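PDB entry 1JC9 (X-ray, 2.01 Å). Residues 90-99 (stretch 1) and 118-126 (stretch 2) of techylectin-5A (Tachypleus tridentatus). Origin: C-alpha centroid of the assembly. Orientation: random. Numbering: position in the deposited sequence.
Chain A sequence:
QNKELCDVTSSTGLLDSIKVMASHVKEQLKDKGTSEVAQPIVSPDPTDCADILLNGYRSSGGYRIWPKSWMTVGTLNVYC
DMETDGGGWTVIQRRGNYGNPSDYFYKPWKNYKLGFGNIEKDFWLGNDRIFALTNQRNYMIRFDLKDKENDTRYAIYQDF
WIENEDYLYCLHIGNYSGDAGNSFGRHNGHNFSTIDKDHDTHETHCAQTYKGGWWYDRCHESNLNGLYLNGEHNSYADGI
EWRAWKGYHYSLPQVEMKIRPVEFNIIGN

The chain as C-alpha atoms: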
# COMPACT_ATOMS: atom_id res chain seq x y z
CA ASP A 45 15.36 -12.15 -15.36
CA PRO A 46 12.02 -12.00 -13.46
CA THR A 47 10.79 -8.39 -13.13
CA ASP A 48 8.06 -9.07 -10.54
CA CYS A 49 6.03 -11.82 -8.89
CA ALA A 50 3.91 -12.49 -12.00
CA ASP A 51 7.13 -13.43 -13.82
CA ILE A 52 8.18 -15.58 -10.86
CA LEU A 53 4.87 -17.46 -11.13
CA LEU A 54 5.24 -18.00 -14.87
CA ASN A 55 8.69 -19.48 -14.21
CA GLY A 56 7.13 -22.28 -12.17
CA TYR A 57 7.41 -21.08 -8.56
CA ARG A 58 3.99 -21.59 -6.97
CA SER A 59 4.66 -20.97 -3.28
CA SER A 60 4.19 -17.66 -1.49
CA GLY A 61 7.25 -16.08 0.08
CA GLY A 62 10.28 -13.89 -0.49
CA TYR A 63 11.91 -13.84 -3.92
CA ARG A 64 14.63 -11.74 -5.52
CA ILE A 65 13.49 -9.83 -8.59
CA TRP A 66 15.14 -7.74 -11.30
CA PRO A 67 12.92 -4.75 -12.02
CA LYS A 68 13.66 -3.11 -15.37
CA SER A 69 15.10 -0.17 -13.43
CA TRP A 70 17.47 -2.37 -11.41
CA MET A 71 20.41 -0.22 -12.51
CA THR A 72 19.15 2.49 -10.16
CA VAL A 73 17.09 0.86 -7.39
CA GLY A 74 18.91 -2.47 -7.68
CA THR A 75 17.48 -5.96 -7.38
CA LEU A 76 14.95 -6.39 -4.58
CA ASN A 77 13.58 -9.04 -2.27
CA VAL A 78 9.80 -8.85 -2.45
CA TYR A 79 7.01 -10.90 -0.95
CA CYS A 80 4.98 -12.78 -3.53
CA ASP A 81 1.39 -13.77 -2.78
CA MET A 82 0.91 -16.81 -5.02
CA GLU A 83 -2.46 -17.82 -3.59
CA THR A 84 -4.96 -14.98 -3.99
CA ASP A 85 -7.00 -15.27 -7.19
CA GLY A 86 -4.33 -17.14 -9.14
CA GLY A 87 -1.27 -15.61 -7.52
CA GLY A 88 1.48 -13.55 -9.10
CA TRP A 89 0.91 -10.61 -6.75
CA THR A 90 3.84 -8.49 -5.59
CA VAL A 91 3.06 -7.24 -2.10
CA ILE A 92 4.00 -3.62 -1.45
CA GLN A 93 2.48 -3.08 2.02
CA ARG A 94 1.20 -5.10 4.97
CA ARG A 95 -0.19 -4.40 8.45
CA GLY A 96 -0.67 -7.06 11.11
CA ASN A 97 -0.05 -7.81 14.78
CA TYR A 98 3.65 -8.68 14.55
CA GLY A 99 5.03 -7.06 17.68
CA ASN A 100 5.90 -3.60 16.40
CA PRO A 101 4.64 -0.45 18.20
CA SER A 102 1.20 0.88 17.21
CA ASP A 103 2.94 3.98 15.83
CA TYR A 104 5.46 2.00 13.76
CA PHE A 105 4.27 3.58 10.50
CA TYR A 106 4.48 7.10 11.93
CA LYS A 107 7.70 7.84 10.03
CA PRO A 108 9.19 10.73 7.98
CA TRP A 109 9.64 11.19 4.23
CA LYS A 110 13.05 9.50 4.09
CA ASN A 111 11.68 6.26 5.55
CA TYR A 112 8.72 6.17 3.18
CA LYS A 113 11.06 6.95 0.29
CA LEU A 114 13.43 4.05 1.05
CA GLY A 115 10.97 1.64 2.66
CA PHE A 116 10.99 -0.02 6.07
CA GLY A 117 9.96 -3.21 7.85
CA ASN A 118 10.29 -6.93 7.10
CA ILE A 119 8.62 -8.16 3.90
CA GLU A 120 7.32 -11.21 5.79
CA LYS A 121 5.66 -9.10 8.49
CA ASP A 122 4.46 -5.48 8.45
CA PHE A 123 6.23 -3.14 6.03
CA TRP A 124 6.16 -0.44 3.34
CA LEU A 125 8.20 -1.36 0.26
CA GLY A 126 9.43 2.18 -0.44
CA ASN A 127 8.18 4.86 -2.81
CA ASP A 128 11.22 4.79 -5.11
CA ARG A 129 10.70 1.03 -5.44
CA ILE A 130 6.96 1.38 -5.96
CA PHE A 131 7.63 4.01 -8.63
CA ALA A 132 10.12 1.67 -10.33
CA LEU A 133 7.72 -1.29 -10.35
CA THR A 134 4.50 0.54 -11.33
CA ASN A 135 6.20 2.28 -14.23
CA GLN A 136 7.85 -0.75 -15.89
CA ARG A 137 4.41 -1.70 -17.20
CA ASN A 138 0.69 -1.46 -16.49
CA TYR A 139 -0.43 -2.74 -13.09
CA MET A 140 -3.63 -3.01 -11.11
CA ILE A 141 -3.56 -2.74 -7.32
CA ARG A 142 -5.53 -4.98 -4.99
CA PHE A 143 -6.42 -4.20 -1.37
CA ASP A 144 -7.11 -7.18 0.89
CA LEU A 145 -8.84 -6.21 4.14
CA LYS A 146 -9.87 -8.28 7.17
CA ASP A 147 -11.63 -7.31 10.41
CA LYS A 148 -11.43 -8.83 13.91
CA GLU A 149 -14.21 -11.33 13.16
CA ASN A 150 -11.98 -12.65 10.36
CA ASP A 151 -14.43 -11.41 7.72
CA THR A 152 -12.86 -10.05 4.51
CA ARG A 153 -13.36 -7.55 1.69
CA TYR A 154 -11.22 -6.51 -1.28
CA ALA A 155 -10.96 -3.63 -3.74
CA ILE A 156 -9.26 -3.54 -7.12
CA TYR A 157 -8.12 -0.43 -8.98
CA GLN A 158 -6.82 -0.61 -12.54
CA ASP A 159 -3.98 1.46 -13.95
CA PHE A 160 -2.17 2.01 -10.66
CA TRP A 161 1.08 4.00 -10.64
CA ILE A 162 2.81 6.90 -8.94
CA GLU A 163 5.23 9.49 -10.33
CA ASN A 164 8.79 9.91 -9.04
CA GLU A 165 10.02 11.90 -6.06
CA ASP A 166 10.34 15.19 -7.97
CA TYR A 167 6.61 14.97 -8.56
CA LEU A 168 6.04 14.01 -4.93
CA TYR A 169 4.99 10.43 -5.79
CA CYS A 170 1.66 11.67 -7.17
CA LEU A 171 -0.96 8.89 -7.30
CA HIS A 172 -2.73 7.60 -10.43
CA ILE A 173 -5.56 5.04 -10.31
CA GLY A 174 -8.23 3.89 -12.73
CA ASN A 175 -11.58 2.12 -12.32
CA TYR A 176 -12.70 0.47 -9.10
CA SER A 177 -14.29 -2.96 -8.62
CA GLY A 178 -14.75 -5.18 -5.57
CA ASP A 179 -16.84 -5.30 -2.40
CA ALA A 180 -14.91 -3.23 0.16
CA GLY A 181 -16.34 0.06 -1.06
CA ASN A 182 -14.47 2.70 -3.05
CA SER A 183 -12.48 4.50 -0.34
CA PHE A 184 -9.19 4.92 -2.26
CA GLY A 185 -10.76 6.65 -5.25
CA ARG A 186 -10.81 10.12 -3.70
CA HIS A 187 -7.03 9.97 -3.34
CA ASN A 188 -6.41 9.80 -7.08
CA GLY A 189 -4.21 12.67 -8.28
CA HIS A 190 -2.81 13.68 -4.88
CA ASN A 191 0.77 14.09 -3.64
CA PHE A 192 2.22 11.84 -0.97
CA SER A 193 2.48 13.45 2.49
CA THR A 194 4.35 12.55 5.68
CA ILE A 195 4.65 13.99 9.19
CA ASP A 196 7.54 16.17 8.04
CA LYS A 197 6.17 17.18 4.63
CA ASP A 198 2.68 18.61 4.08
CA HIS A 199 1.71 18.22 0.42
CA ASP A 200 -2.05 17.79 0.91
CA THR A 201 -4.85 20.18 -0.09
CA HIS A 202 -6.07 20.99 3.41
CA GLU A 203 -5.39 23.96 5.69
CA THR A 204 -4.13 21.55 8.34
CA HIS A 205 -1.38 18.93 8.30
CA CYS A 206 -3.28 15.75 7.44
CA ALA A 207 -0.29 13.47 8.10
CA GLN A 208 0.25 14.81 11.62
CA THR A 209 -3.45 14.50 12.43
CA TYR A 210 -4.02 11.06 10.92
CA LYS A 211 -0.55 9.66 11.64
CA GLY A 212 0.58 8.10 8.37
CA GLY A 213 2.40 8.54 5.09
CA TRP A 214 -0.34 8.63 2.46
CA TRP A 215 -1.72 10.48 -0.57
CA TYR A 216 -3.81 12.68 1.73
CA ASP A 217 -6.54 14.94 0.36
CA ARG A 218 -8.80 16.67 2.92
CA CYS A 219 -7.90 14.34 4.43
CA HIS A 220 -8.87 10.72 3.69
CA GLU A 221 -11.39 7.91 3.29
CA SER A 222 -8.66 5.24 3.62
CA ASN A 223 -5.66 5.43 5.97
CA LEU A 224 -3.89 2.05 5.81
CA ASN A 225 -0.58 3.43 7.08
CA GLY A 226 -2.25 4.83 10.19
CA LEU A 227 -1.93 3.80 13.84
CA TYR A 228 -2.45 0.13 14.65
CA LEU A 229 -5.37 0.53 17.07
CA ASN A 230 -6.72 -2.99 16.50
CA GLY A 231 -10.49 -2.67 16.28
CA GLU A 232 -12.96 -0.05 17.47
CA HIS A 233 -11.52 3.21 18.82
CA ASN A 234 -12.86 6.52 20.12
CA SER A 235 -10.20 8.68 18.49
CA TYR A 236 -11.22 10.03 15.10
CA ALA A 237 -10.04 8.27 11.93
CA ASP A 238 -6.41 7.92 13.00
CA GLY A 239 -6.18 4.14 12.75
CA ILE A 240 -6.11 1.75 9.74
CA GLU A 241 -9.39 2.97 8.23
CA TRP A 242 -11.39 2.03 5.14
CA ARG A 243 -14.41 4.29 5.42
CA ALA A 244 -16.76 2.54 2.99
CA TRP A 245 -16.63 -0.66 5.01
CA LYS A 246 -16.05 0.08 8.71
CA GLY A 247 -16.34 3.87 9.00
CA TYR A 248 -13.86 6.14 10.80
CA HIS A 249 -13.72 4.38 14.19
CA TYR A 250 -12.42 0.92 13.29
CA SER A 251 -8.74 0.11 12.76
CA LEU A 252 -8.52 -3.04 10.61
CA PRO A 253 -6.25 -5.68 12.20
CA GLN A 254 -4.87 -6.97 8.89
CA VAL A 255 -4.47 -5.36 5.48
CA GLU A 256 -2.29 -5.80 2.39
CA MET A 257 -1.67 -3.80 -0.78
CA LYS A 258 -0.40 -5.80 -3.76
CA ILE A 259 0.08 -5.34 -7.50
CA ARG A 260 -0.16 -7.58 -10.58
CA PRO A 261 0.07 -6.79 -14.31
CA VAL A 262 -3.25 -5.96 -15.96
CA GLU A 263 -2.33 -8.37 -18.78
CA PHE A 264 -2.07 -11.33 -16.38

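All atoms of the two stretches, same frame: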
# COMPACT_ATOMS: atom_id res chain seq x y z
N THR A 90 2.65 -8.99 -6.27
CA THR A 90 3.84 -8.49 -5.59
C THR A 90 3.29 -7.62 -4.47
O THR A 90 2.60 -6.64 -4.73
CB THR A 90 4.72 -7.63 -6.52
OG1 THR A 90 5.13 -8.41 -7.65
CG2 THR A 90 5.96 -7.14 -5.78
N VAL A 91 3.57 -7.99 -3.23
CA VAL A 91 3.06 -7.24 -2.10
C VAL A 91 3.91 -6.01 -1.84
O VAL A 91 5.14 -6.10 -1.79
CB VAL A 91 3.00 -8.12 -0.83
CG1 VAL A 91 2.39 -7.35 0.33
CG2 VAL A 91 2.18 -9.38 -1.11
N ILE A 92 3.26 -4.85 -1.69
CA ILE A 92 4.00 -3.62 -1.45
C ILE A 92 3.76 -3.02 -0.06
O ILE A 92 4.45 -2.09 0.33
CB ILE A 92 3.67 -2.53 -2.52
CG1 ILE A 92 2.20 -2.11 -2.41
CG2 ILE A 92 3.97 -3.07 -3.92
CD1 ILE A 92 1.83 -0.96 -3.35
N GLN A 93 2.79 -3.57 0.67
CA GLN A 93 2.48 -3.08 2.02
C GLN A 93 1.69 -4.12 2.80
O GLN A 93 0.90 -4.87 2.22
CB GLN A 93 1.66 -1.78 1.97
CG GLN A 93 1.40 -1.15 3.35
CD GLN A 93 0.03 -1.49 3.94
OE1 GLN A 93 -0.55 -2.53 3.65
NE2 GLN A 93 -0.48 -0.60 4.79
N ARG A 94 1.92 -4.18 4.11
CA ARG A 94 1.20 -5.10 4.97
C ARG A 94 1.16 -4.60 6.41
O ARG A 94 2.14 -4.07 6.92
CB ARG A 94 1.82 -6.50 4.96
CG ARG A 94 1.04 -7.50 5.83
CD ARG A 94 1.71 -8.86 5.96
NE ARG A 94 1.79 -9.59 4.69
CZ ARG A 94 2.94 -9.92 4.09
NH1 ARG A 94 4.10 -9.59 4.65
NH2 ARG A 94 2.92 -10.58 2.94
N ARG A 95 0.00 -4.77 7.05
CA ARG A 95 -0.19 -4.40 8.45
C ARG A 95 -0.71 -5.66 9.14
O ARG A 95 -1.52 -6.40 8.58
CB ARG A 95 -1.23 -3.27 8.60
CG ARG A 95 -0.88 -1.96 7.91
CD ARG A 95 0.51 -1.45 8.29
NE ARG A 95 0.64 -1.08 9.69
CZ ARG A 95 0.19 0.05 10.23
NH1 ARG A 95 -0.44 0.95 9.48
NH2 ARG A 95 0.42 0.30 11.51
N GLY A 96 -0.23 -5.90 10.36
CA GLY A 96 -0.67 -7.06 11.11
C GLY A 96 -0.17 -6.92 12.53
O GLY A 96 0.51 -5.95 12.84
N ASN A 97 -0.50 -7.87 13.39
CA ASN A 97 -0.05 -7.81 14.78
C ASN A 97 1.24 -8.63 14.85
O ASN A 97 1.21 -9.82 15.17
CB ASN A 97 -1.10 -8.42 15.71
CG ASN A 97 -0.88 -8.04 17.16
OD1 ASN A 97 0.26 -7.92 17.61
ND2 ASN A 97 -1.97 -7.84 17.89
N TYR A 98 2.37 -7.99 14.56
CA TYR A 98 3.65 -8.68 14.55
C TYR A 98 4.62 -8.27 15.65
O TYR A 98 5.78 -8.68 15.63
CB TYR A 98 4.33 -8.50 13.19
CG TYR A 98 3.55 -9.08 12.03
CD1 TYR A 98 3.46 -10.46 11.85
CD2 TYR A 98 2.87 -8.26 11.13
CE1 TYR A 98 2.72 -11.01 10.80
CE2 TYR A 98 2.14 -8.79 10.08
CZ TYR A 98 2.07 -10.16 9.92
OH TYR A 98 1.34 -10.70 8.88
N GLY A 99 4.16 -7.47 16.60
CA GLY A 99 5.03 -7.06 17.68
C GLY A 99 5.59 -5.66 17.62
O GLY A 99 6.20 -5.20 18.59
N ASN A 118 9.93 -5.62 7.63
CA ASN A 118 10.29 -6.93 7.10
C ASN A 118 9.20 -7.40 6.13
O ASN A 118 8.02 -7.46 6.50
CB ASN A 118 10.42 -7.93 8.26
CG ASN A 118 10.88 -9.30 7.80
OD1 ASN A 118 10.25 -9.94 6.96
ND2 ASN A 118 11.99 -9.76 8.37
N ILE A 119 9.59 -7.73 4.91
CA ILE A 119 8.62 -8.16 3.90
C ILE A 119 7.76 -9.37 4.28
O ILE A 119 6.77 -9.67 3.60
CB ILE A 119 9.30 -8.46 2.54
CG1 ILE A 119 10.33 -9.57 2.71
CG2 ILE A 119 9.95 -7.19 2.00
CD1 ILE A 119 10.88 -10.08 1.41
N GLU A 120 8.11 -10.06 5.36
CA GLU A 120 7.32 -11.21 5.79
C GLU A 120 6.37 -10.83 6.93
O GLU A 120 5.54 -11.63 7.35
CB GLU A 120 8.24 -12.36 6.23
CG GLU A 120 9.02 -12.98 5.08
CD GLU A 120 9.81 -14.21 5.50
OE1 GLU A 120 9.19 -15.21 5.91
OE2 GLU A 120 11.06 -14.17 5.42
N LYS A 121 6.51 -9.61 7.42
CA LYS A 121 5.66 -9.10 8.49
C LYS A 121 5.04 -7.79 8.02
O LYS A 121 4.56 -7.72 6.89
CB LYS A 121 6.49 -8.90 9.76
CG LYS A 121 7.04 -10.23 10.28
CD LYS A 121 7.90 -10.07 11.52
CE LYS A 121 8.35 -11.43 12.03
NZ LYS A 121 9.25 -11.32 13.21
N ASP A 122 5.03 -6.76 8.86
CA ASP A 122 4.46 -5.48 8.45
C ASP A 122 5.55 -4.59 7.84
O ASP A 122 6.65 -4.48 8.38
CB ASP A 122 3.75 -4.79 9.62
CG ASP A 122 4.57 -4.78 10.91
OD1 ASP A 122 5.50 -5.60 11.05
OD2 ASP A 122 4.25 -3.97 11.80
N PHE A 123 5.24 -3.97 6.71
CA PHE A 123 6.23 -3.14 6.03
C PHE A 123 5.63 -2.22 4.96
O PHE A 123 4.44 -2.30 4.65
CB PHE A 123 7.25 -4.03 5.33
CG PHE A 123 6.70 -4.71 4.10
CD1 PHE A 123 5.77 -5.75 4.21
CD2 PHE A 123 7.05 -4.27 2.82
CE1 PHE A 123 5.20 -6.33 3.08
CE2 PHE A 123 6.48 -4.84 1.68
CZ PHE A 123 5.56 -5.87 1.81
N TRP A 124 6.49 -1.36 4.42
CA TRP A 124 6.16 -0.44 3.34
C TRP A 124 7.36 -0.63 2.42
O TRP A 124 8.49 -0.38 2.82
CB TRP A 124 6.09 1.01 3.82
CG TRP A 124 5.84 1.97 2.68
CD1 TRP A 124 6.76 2.80 2.08
CD2 TRP A 124 4.60 2.19 2.00
NE1 TRP A 124 6.16 3.52 1.07
CE2 TRP A 124 4.83 3.16 1.00
CE3 TRP A 124 3.31 1.66 2.13
CZ2 TRP A 124 3.83 3.62 0.14
CZ3 TRP A 124 2.31 2.11 1.28
CH2 TRP A 124 2.57 3.08 0.30
N LEU A 125 7.11 -1.09 1.19
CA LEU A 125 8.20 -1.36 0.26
C LEU A 125 9.13 -0.19 -0.04
O LEU A 125 10.33 -0.40 -0.20
CB LEU A 125 7.62 -1.91 -1.06
CG LEU A 125 8.64 -2.52 -2.03
CD1 LEU A 125 9.29 -3.75 -1.38
CD2 LEU A 125 7.96 -2.90 -3.33
N GLY A 126 8.60 1.02 -0.13
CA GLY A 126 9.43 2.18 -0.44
C GLY A 126 8.91 2.84 -1.70
O GLY A 126 8.70 2.18 -2.71
O HOH W 1 1.50 -3.21 11.45
O HOH W 2 3.42 -5.25 14.22

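Residues 90-95 form the end of a longer strand, against which residues 123-124 of stretch 2 run antiparallel; a type I turn from Asn 118 to Lys 121, closed by Lys 121 N to Asn 118 O (2.8 Å), leads into the pairing. Val 91 begins the apolar packing, its CG1 lying 3.8 Å from Phe 123 CZ. Ile 92 turns its CA-to-CB bond away, yet its CG2 still comes within 4.0 Å of Leu 125 CD2, while its carbonyl accepts a nearly straight hydrogen bond from the backbone (Leu 125 N to Ile 92 O, 3.0 Å). Gln 93 faces Trp 124 in a non-hydrogen-bonded pair: Gln 93 CG meets the indole edge at Trp 124 CE3 (3.6 Å), and Gln 93 CA, over a face of the Phe 123 ring, also makes a CA-H...O contact with Phe 123 O (3.4 Å). Arg 94 and Phe 123 form the hydrogen-bonded pair, Arg 94 N to Phe 123 O at 3.2 Å and Phe 123 N to Arg 94 O at 3.1 Å. Their side chains share the other sheet face, where the guanidinium reaches the turn: Arg 94 NH1 donates near its plane to Ile 119 O (2.9 Å) and Lys 121 O (3.0 Å), so one nitrogen of the charged guanidinium bonds two turn carbonyls. From Arg 95 onward, two waters supplement the direct contacts. Water 1 O accepts from Arg 95 NE (2.9 Å) and donates to Asp 122 OD2 (2.9 Å) and Gly 96 O (3.2 Å). Asn 97 does not touch stretch 2. Water 2 O accepts from Tyr 98 N (3.0 Å) and donates to Asp 122 OD2 (2.9 Å), so a single carboxylate oxygen gathers both bridges. Tyr 98 points toward stretch 2 and receives Lys 121 CB over its ring face, 4.0 Å from the centroid, a CH-pi contact.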